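Local coordinates for putative chitobiase (Bacteroides thetaiotaomicron, PDB 3HNM), which is of unknown function but carries an F5/8 type C domain, consistent with a carbohydrate-binding module attached to a probable chitobiase, at residues K113-T118 / V127-P132; G100-S105 / R137-V142. All blocks are in the same frame, centred on the assembly; numbering follows the deposited sequence.

Interaction 1: K113-T118 / V127-P132; sequences KLKDWT and VNMDVP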
ATOM      1  N   LYS A 113      12.807   0.419   9.473  1.00 35.89           N
ATOM      2  CA  LYS A 113      12.076   1.537   8.837  1.00 36.39           C
ATOM      3  C   LYS A 113      12.799   2.105   7.618  1.00 35.56           C
ATOM      4  O   LYS A 113      14.014   2.188   7.591  1.00 35.76           O
ATOM      5  CB  LYS A 113      11.807   2.693   9.822  1.00 37.45           C
ATOM      6  CG  LYS A 113      10.587   2.524  10.734  1.00 40.68           C
ATOM      7  CD  LYS A 113      10.197   3.854  11.446  1.00 43.20           C
ATOM      8  CE  LYS A 113       8.967   3.686  12.383  1.00 44.42           C
ATOM      9  NZ  LYS A 113       8.480   4.950  13.048  1.00 42.04           N
ATOM     10  N   LEU A 114      12.029   2.496   6.613  1.00 35.68           N
ATOM     11  CA  LEU A 114      12.592   3.047   5.401  1.00 35.95           C
ATOM     12  C   LEU A 114      12.340   4.538   5.282  1.00 38.27           C
ATOM     13  O   LEU A 114      13.264   5.326   5.056  1.00 40.10           O
ATOM     14  CB  LEU A 114      12.017   2.333   4.185  1.00 33.93           C
ATOM     15  CG  LEU A 114      12.740   1.050   3.790  1.00 33.87           C
ATOM     16  CD1 LEU A 114      13.082   0.236   5.012  1.00 32.34           C
ATOM     17  CD2 LEU A 114      11.870   0.254   2.843  1.00 33.40           C
ATOM     18  N   LYS A 115      11.085   4.938   5.446  1.00 38.72           N
ATOM     19  CA  LYS A 115      10.736   6.346   5.331  1.00 38.04           C
ATOM     20  C   LYS A 115       9.406   6.646   6.002  1.00 36.83           C
ATOM     21  O   LYS A 115       8.701   5.750   6.451  1.00 35.96           O
ATOM     22  CB  LYS A 115      10.664   6.725   3.852  1.00 38.93           C
ATOM     23  CG  LYS A 115      10.850   8.197   3.569  1.00 42.36           C
ATOM     24  CD  LYS A 115      12.284   8.632   3.875  1.00 45.54           C
ATOM     25  CE  LYS A 115      12.501  10.112   3.546  1.00 46.49           C
ATOM     26  NZ  LYS A 115      12.182  10.407   2.113  1.00 47.12           N
ATOM     27  N   ASP A 116       9.091   7.928   6.068  1.00 36.87           N
ATOM     28  CA  ASP A 116       7.860   8.392   6.658  1.00 37.10           C
ATOM     29  C   ASP A 116       7.158   9.295   5.654  1.00 37.90           C
ATOM     30  O   ASP A 116       7.403  10.501   5.605  1.00 38.87           O
ATOM     31  CB  ASP A 116       8.146   9.174   7.931  1.00 38.37           C
ATOM     32  CG  ASP A 116       8.317   8.282   9.133  1.00 40.12           C
ATOM     33  OD1 ASP A 116       8.991   7.238   9.002  1.00 41.70           O
ATOM     34  OD2 ASP A 116       7.786   8.629  10.212  1.00 40.41           O
ATOM     35  N   TRP A 117       6.284   8.703   4.852  1.00 36.22           N
ATOM     36  CA  TRP A 117       5.546   9.431   3.836  1.00 35.23           C
ATOM     37  C   TRP A 117       4.440  10.317   4.425  1.00 34.22           C
ATOM     38  O   TRP A 117       4.081  10.180   5.589  1.00 34.47           O
ATOM     39  CB  TRP A 117       4.941   8.422   2.867  1.00 35.25           C
ATOM     40  CG  TRP A 117       4.078   7.396   3.536  1.00 34.72           C
ATOM     41  CD1 TRP A 117       4.470   6.191   4.063  1.00 34.43           C
ATOM     42  CD2 TRP A 117       2.680   7.500   3.779  1.00 34.20           C
ATOM     43  NE1 TRP A 117       3.398   5.546   4.613  1.00 32.57           N
ATOM     44  CE2 TRP A 117       2.285   6.330   4.452  1.00 33.99           C
ATOM     45  CE3 TRP A 117       1.716   8.473   3.493  1.00 35.16           C
ATOM     46  CZ2 TRP A 117       0.966   6.107   4.842  1.00 34.37           C
ATOM     47  CZ3 TRP A 117       0.409   8.249   3.885  1.00 35.00           C
ATOM     48  CH2 TRP A 117       0.047   7.080   4.549  1.00 34.50           C
ATOM     49  N   THR A 118       3.916  11.227   3.607  1.00 34.07           N
ATOM     50  CA  THR A 118       2.830  12.134   3.986  1.00 34.02           C
ATOM     51  C   THR A 118       2.147  12.637   2.722  1.00 36.01           C
ATOM     52  O   THR A 118       2.802  13.197   1.853  1.00 38.08           O
ATOM     53  CB  THR A 118       3.318  13.376   4.764  1.00 32.09           C
ATOM     54  OG1 THR A 118       4.616  13.755   4.301  1.00 31.61           O
ATOM     55  CG2 THR A 118       3.350  13.104   6.252  1.00 31.27           C
ATOM     56  N   VAL A 127       1.968   9.069  -4.599  1.00 43.24           N
ATOM     57  CA  VAL A 127       2.832   9.505  -3.507  1.00 43.61           C
ATOM     58  C   VAL A 127       3.979   8.518  -3.405  1.00 45.02           C
ATOM     59  O   VAL A 127       3.826   7.429  -2.854  1.00 44.69           O
ATOM     60  CB  VAL A 127       2.107   9.543  -2.155  1.00 41.48           C
ATOM     61  CG1 VAL A 127       3.112   9.791  -1.051  1.00 38.57           C
ATOM     62  CG2 VAL A 127       1.059  10.636  -2.156  1.00 39.98           C
ATOM     63  N   ASN A 128       5.119   8.907  -3.973  1.00 47.14           N
ATOM     64  CA  ASN A 128       6.327   8.086  -3.975  1.00 47.62           C
ATOM     65  C   ASN A 128       7.352   8.731  -3.039  1.00 48.20           C
ATOM     66  O   ASN A 128       7.309   9.938  -2.790  1.00 47.96           O
ATOM     67  CB  ASN A 128       6.898   7.987  -5.391  1.00 47.96           C
ATOM     68  CG  ASN A 128       5.975   7.261  -6.352  1.00 48.93           C
ATOM     69  OD1 ASN A 128       6.198   7.279  -7.560  1.00 49.41           O
ATOM     70  ND2 ASN A 128       4.942   6.611  -5.825  1.00 50.11           N
HETATM   71  N   MSE A 129       8.276   7.926  -2.531  1.00 48.34           N
HETATM   72  CA  MSE A 129       9.281   8.423  -1.604  1.00 49.14           C
HETATM   73  C   MSE A 129      10.626   7.730  -1.828  1.00 48.43           C
HETATM   74  O   MSE A 129      10.672   6.541  -2.139  1.00 48.11           O
HETATM   75  CB  MSE A 129       8.805   8.141  -0.186  1.00 51.11           C
HETATM   76  CG  MSE A 129       8.687   6.638   0.084  1.00 55.54           C
HETATM   77 SE   MSE A 129       7.410   6.169   1.468  1.00 61.04          SE
HETATM   78  CE  MSE A 129       5.849   6.153   0.340  1.00 60.53           C
ATOM     79  N   ASP A 130      11.720   8.464  -1.673  1.00 46.76           N
ATOM     80  CA  ASP A 130      13.022   7.847  -1.836  1.00 45.90           C
ATOM     81  C   ASP A 130      13.362   7.099  -0.546  1.00 44.75           C
ATOM     82  O   ASP A 130      13.481   7.695   0.526  1.00 44.20           O
ATOM     83  CB  ASP A 130      14.089   8.897  -2.163  1.00 46.70           C
ATOM     84  CG  ASP A 130      14.108   9.276  -3.645  1.00 47.40           C
ATOM     85  OD1 ASP A 130      13.757   8.405  -4.475  1.00 46.70           O
ATOM     86  OD2 ASP A 130      14.486  10.430  -3.975  1.00 46.79           O
ATOM     87  N   VAL A 131      13.505   5.784  -0.671  1.00 43.50           N
ATOM     88  CA  VAL A 131      13.801   4.901   0.449  1.00 43.24           C
ATOM     89  C   VAL A 131      15.256   4.422   0.454  1.00 42.51           C
ATOM     90  O   VAL A 131      15.744   3.899  -0.547  1.00 44.42           O
ATOM     91  CB  VAL A 131      12.847   3.670   0.399  1.00 43.86           C
ATOM     92  CG1 VAL A 131      13.606   2.364   0.637  1.00 44.07           C
ATOM     93  CG2 VAL A 131      11.759   3.843   1.432  1.00 44.81           C
ATOM     94  N   PRO A 132      15.960   4.569   1.594  1.00 41.28           N
ATOM     95  CA  PRO A 132      17.362   4.150   1.730  1.00 40.74           C
ATOM     96  C   PRO A 132      17.654   2.764   1.157  1.00 40.78           C
ATOM     97  O   PRO A 132      17.039   1.781   1.563  1.00 40.21           O
ATOM     98  CB  PRO A 132      17.590   4.195   3.239  1.00 39.63           C
ATOM     99  CG  PRO A 132      16.720   5.309   3.678  1.00 40.10           C
ATOM    100  CD  PRO A 132      15.442   5.061   2.884  1.00 41.94           C
TER
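Leu-114 and Val-131, together with Trp-117 and Met-129, join the edges of the two sheets of the F5/8 type C beta-sandwich: strand 111-115, which Trp-117 follows in a loop, ends the five-stranded sheet, and strand 127-136 ends the four-stranded one. The axes of 113-115 and 127-132 approach to 5.8 Å and run roughly antiparallel at 147°, yet no backbone hydrogen bond links the two segments, so side chains carry the joint.

Apolar contacts come first. Leu-114 and Val-131 slant across each other, and Leu-114 CG rests 3.5 Å from Val-131 CG1. Farther along, the tail of Met-129, a selenomethionine, reaches the root of the Trp-117 side chain. Met-129 SE lies 3.6 Å from Trp-117 CB. The bend at chi3 (85°) turns the methyl back, bringing Met-129 CE to 3.5 Å from Trp-117 CB.

The second kind is Met-aromatic. Met-129 SE is 4.8 Å from the centroid of the Trp-117 five-membered ring and 69° off the ring normal, an oblique approach. The indole itself leads away from strand 127-136 into the interior, where it stacks on Phe-141 and meets Phe-82 edge to face.

The one hydrogen bond across the segments is weak and involves the exposed Lys-115. Asp-130 CB points away from strand 111-115, and its carboxylate forms a salt bridge with Arg-79. Lys-115 NZ is 6.5 Å from Asp-130 OD2, so the two charges do not pair. The lysine lays its aliphatic chain by the backbone, and Lys-115 NZ gives Asp-130 O the weak bond, 3.4 Å long.

Interaction 2: G100-S105 / R137-V142; sequences GYVEAS and RYIRFV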
ATOM      1  N   GLY A 100       2.081   8.367   7.551  1.00 29.57           N
ATOM      2  CA  GLY A 100       2.399   6.976   7.818  1.00 30.16           C
ATOM      3  C   GLY A 100       3.829   6.657   7.427  1.00 30.29           C
ATOM      4  O   GLY A 100       4.609   7.562   7.150  1.00 32.18           O
ATOM      5  N   TYR A 101       4.159   5.372   7.384  1.00 29.50           N
ATOM      6  CA  TYR A 101       5.500   4.945   7.055  1.00 28.23           C
ATOM      7  C   TYR A 101       5.492   3.552   6.437  1.00 28.78           C
ATOM      8  O   TYR A 101       4.449   2.911   6.376  1.00 30.19           O
ATOM      9  CB  TYR A 101       6.349   4.952   8.323  1.00 25.92           C
ATOM     10  CG  TYR A 101       5.850   3.993   9.379  1.00 23.79           C
ATOM     11  CD1 TYR A 101       4.750   4.303  10.194  1.00 22.64           C
ATOM     12  CD2 TYR A 101       6.473   2.761   9.557  1.00 22.47           C
ATOM     13  CE1 TYR A 101       4.300   3.396  11.159  1.00 20.60           C
ATOM     14  CE2 TYR A 101       6.035   1.862  10.505  1.00 20.50           C
ATOM     15  CZ  TYR A 101       4.958   2.179  11.298  1.00 21.13           C
ATOM     16  OH  TYR A 101       4.557   1.262  12.224  1.00 21.76           O
ATOM     17  N   VAL A 102       6.654   3.094   5.976  1.00 29.49           N
ATOM     18  CA  VAL A 102       6.787   1.777   5.353  1.00 30.40           C
ATOM     19  C   VAL A 102       8.058   1.135   5.895  1.00 31.42           C
ATOM     20  O   VAL A 102       9.097   1.786   5.937  1.00 32.88           O
ATOM     21  CB  VAL A 102       6.859   1.925   3.796  1.00 30.54           C
ATOM     22  CG1 VAL A 102       7.876   2.968   3.422  1.00 29.32           C
ATOM     23  CG2 VAL A 102       7.176   0.595   3.140  1.00 28.85           C
ATOM     24  N   GLU A 103       7.969  -0.117   6.337  1.00 32.38           N
ATOM     25  CA  GLU A 103       9.133  -0.832   6.876  1.00 33.93           C
ATOM     26  C   GLU A 103       9.567  -1.843   5.811  1.00 34.02           C
ATOM     27  O   GLU A 103       8.941  -1.908   4.760  1.00 34.16           O
ATOM     28  CB  GLU A 103       8.778  -1.565   8.191  1.00 35.29           C
ATOM     29  CG  GLU A 103       8.148  -0.702   9.316  1.00 38.14           C
ATOM     30  CD  GLU A 103       7.693  -1.534  10.532  1.00 40.20           C
ATOM     31  OE1 GLU A 103       7.091  -0.979  11.494  1.00 39.94           O
ATOM     32  OE2 GLU A 103       7.941  -2.759  10.530  1.00 41.77           O
ATOM     33  N   ALA A 104      10.637  -2.605   6.069  1.00 34.35           N
ATOM     34  CA  ALA A 104      11.141  -3.622   5.127  1.00 33.91           C
ATOM     35  C   ALA A 104      11.826  -4.720   5.925  1.00 34.75           C
ATOM     36  O   ALA A 104      12.466  -4.455   6.942  1.00 34.42           O
ATOM     37  CB  ALA A 104      12.121  -3.011   4.125  1.00 32.20           C
ATOM     38  N   SER A 105      11.668  -5.952   5.460  1.00 36.05           N
ATOM     39  CA  SER A 105      12.234  -7.114   6.134  1.00 39.43           C
ATOM     40  C   SER A 105      12.698  -8.121   5.120  1.00 40.90           C
ATOM     41  O   SER A 105      12.311  -8.060   3.957  1.00 41.53           O
ATOM     42  CB  SER A 105      11.192  -7.791   7.033  1.00 40.52           C
ATOM     43  OG  SER A 105      11.586  -9.119   7.361  1.00 42.81           O
ATOM     44  N   ARG A 137      12.495  -8.580   1.153  1.00 41.47           N
ATOM     45  CA  ARG A 137      11.634  -9.596   0.557  1.00 40.66           C
ATOM     46  C   ARG A 137      10.202  -9.183   0.865  1.00 40.08           C
ATOM     47  O   ARG A 137       9.323  -9.242   0.004  1.00 40.49           O
ATOM     48  CB  ARG A 137      11.901 -10.959   1.194  1.00 41.68           C
ATOM     49  CG  ARG A 137      10.747 -11.946   1.081  1.00 41.90           C
ATOM     50  CD  ARG A 137      10.684 -12.590  -0.284  1.00 43.46           C
ATOM     51  NE  ARG A 137       9.600 -13.568  -0.393  1.00 45.74           N
ATOM     52  CZ  ARG A 137       9.490 -14.672   0.345  1.00 46.07           C
ATOM     53  NH1 ARG A 137      10.397 -14.962   1.270  1.00 46.74           N
ATOM     54  NH2 ARG A 137       8.470 -15.495   0.148  1.00 45.57           N
ATOM     55  N   TYR A 138       9.983  -8.764   2.109  1.00 38.33           N
ATOM     56  CA  TYR A 138       8.665  -8.335   2.580  1.00 38.12           C
ATOM     57  C   TYR A 138       8.601  -6.832   2.837  1.00 36.39           C
ATOM     58  O   TYR A 138       9.573  -6.236   3.276  1.00 38.45           O
ATOM     59  CB  TYR A 138       8.334  -9.064   3.870  1.00 39.78           C
ATOM     60  CG  TYR A 138       8.482 -10.550   3.748  1.00 41.51           C
ATOM     61  CD1 TYR A 138       7.440 -11.333   3.265  1.00 41.57           C
ATOM     62  CD2 TYR A 138       9.659 -11.179   4.130  1.00 42.04           C
ATOM     63  CE1 TYR A 138       7.564 -12.710   3.176  1.00 42.85           C
ATOM     64  CE2 TYR A 138       9.793 -12.553   4.042  1.00 43.61           C
ATOM     65  CZ  TYR A 138       8.748 -13.313   3.570  1.00 43.49           C
ATOM     66  OH  TYR A 138       8.884 -14.677   3.517  1.00 44.93           O
ATOM     67  N   ILE A 139       7.455  -6.229   2.566  1.00 33.07           N
ATOM     68  CA  ILE A 139       7.275  -4.808   2.788  1.00 30.64           C
ATOM     69  C   ILE A 139       6.127  -4.633   3.757  1.00 31.30           C
ATOM     70  O   ILE A 139       5.217  -5.466   3.809  1.00 33.72           O
ATOM     71  CB  ILE A 139       6.914  -4.072   1.502  1.00 29.06           C
ATOM     72  CG1 ILE A 139       8.117  -4.062   0.558  1.00 28.69           C
ATOM     73  CG2 ILE A 139       6.420  -2.660   1.836  1.00 27.28           C
ATOM     74  CD1 ILE A 139       7.832  -3.485  -0.839  1.00 26.67           C
ATOM     75  N   ARG A 140       6.159  -3.558   4.530  1.00 28.26           N
ATOM     76  CA  ARG A 140       5.095  -3.318   5.479  1.00 24.61           C
ATOM     77  C   ARG A 140       4.666  -1.871   5.379  1.00 23.77           C
ATOM     78  O   ARG A 140       5.393  -0.973   5.779  1.00 25.20           O
ATOM     79  CB  ARG A 140       5.564  -3.656   6.886  1.00 22.91           C
ATOM     80  CG  ARG A 140       4.476  -3.508   7.901  1.00 23.11           C
ATOM     81  CD  ARG A 140       4.506  -4.647   8.864  1.00 23.33           C
ATOM     82  NE  ARG A 140       5.377  -4.380   9.993  1.00 23.79           N
ATOM     83  CZ  ARG A 140       5.779  -5.307  10.852  1.00 25.63           C
ATOM     84  NH1 ARG A 140       5.396  -6.572  10.720  1.00 25.95           N
ATOM     85  NH2 ARG A 140       6.569  -4.967  11.853  1.00 28.81           N
ATOM     86  N   PHE A 141       3.486  -1.652   4.815  1.00 21.94           N
ATOM     87  CA  PHE A 141       2.954  -0.313   4.643  1.00 19.81           C
ATOM     88  C   PHE A 141       2.046  -0.038   5.846  1.00 20.02           C
ATOM     89  O   PHE A 141       1.385  -0.948   6.349  1.00 19.15           O
ATOM     90  CB  PHE A 141       2.212  -0.262   3.307  1.00 17.49           C
ATOM     91  CG  PHE A 141       1.718   1.087   2.949  1.00 17.84           C
ATOM     92  CD1 PHE A 141       2.581   2.171   2.915  1.00 19.78           C
ATOM     93  CD2 PHE A 141       0.372   1.293   2.708  1.00 18.03           C
ATOM     94  CE1 PHE A 141       2.100   3.454   2.654  1.00 21.20           C
ATOM     95  CE2 PHE A 141      -0.124   2.559   2.447  1.00 19.39           C
ATOM     96  CZ  PHE A 141       0.739   3.643   2.422  1.00 20.94           C
ATOM     97  N   VAL A 142       2.033   1.201   6.332  1.00 20.11           N
ATOM     98  CA  VAL A 142       1.221   1.535   7.505  1.00 20.23           C
ATOM     99  C   VAL A 142       0.597   2.929   7.409  1.00 23.08           C
ATOM    100  O   VAL A 142       1.307   3.909   7.230  1.00 23.91           O
ATOM    101  CB  VAL A 142       2.076   1.453   8.817  1.00 17.94           C
ATOM    102  CG1 VAL A 142       1.247   1.880  10.008  1.00 16.44           C
ATOM    103  CG2 VAL A 142       2.606   0.029   9.027  1.00 15.45           C
TER
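The Tyr-101 ring carries Val-142 on one face: Val-142 CB stands 4.0 Å from the ring centroid, 21° off the normal, a CH-pi contact. Glu-103 CG lies in plane at the edge of the same ring. Phe-141 has Val-102 CB at its edge. The Tyr-138 ring has Ser-105 O at its edge and Arg-137 CG over one face, while Tyr-138 CZ lies over one face of the Arg-137 guanidinium, whose NE is salt-bridged to Asp-70. The Glu-103 and Arg-140 side chains lie side by side, pointing the same way, with carboxylate and guanidinium planes 66° apart. Their salt bridge converges on Glu-103 OE2, which takes weak bonds from Arg-140 NH2 at 2.9 Å and Arg-140 NE at 3.1 Å.

Beneath these groups is a regular antiparallel ladder, with Tyr-101/Val-142, Glu-103/Arg-140 and Ser-105/Tyr-138 as hydrogen-bonded pairs. It ends in a classic beta bulge: Ser-105 O accepts from Arg-137 N at 2.9 Å as well as from Tyr-138 N at 3.1 Å.

Both strands are interior to the five-stranded sheet, flanked by strands 65-71 and 111-115. Val-102 and Ile-139 pack on Phe-80 of strand 74-83 in the facing sheet, whereas Arg-140 makes a cation-pi contact with Trp-111.

From the N terminus, segment 100-105 comes first, and the chain then turns into strand 111-115, its antiparallel neighbour, where Leu-114 N lies 3.1 Å from Val-102 O, a probable hydrogen bond. Interaction 1 closes a short loop of eight residues between 113-118 and 127-132. Strand 127-136 belongs to the other sheet; at residue 137 the chain turns a corner back into the first, and interaction 2 closes the wider 31-residue loop. The two contacts therefore nest and do not cross. Interaction 2 pairs two of the inner strands of the five-stranded sheet, while interaction 1 ties that sheet's edge to the four-stranded one. A weak hydrogen bond from Trp-117 NE1 to Tyr-101 O joins the two contacts.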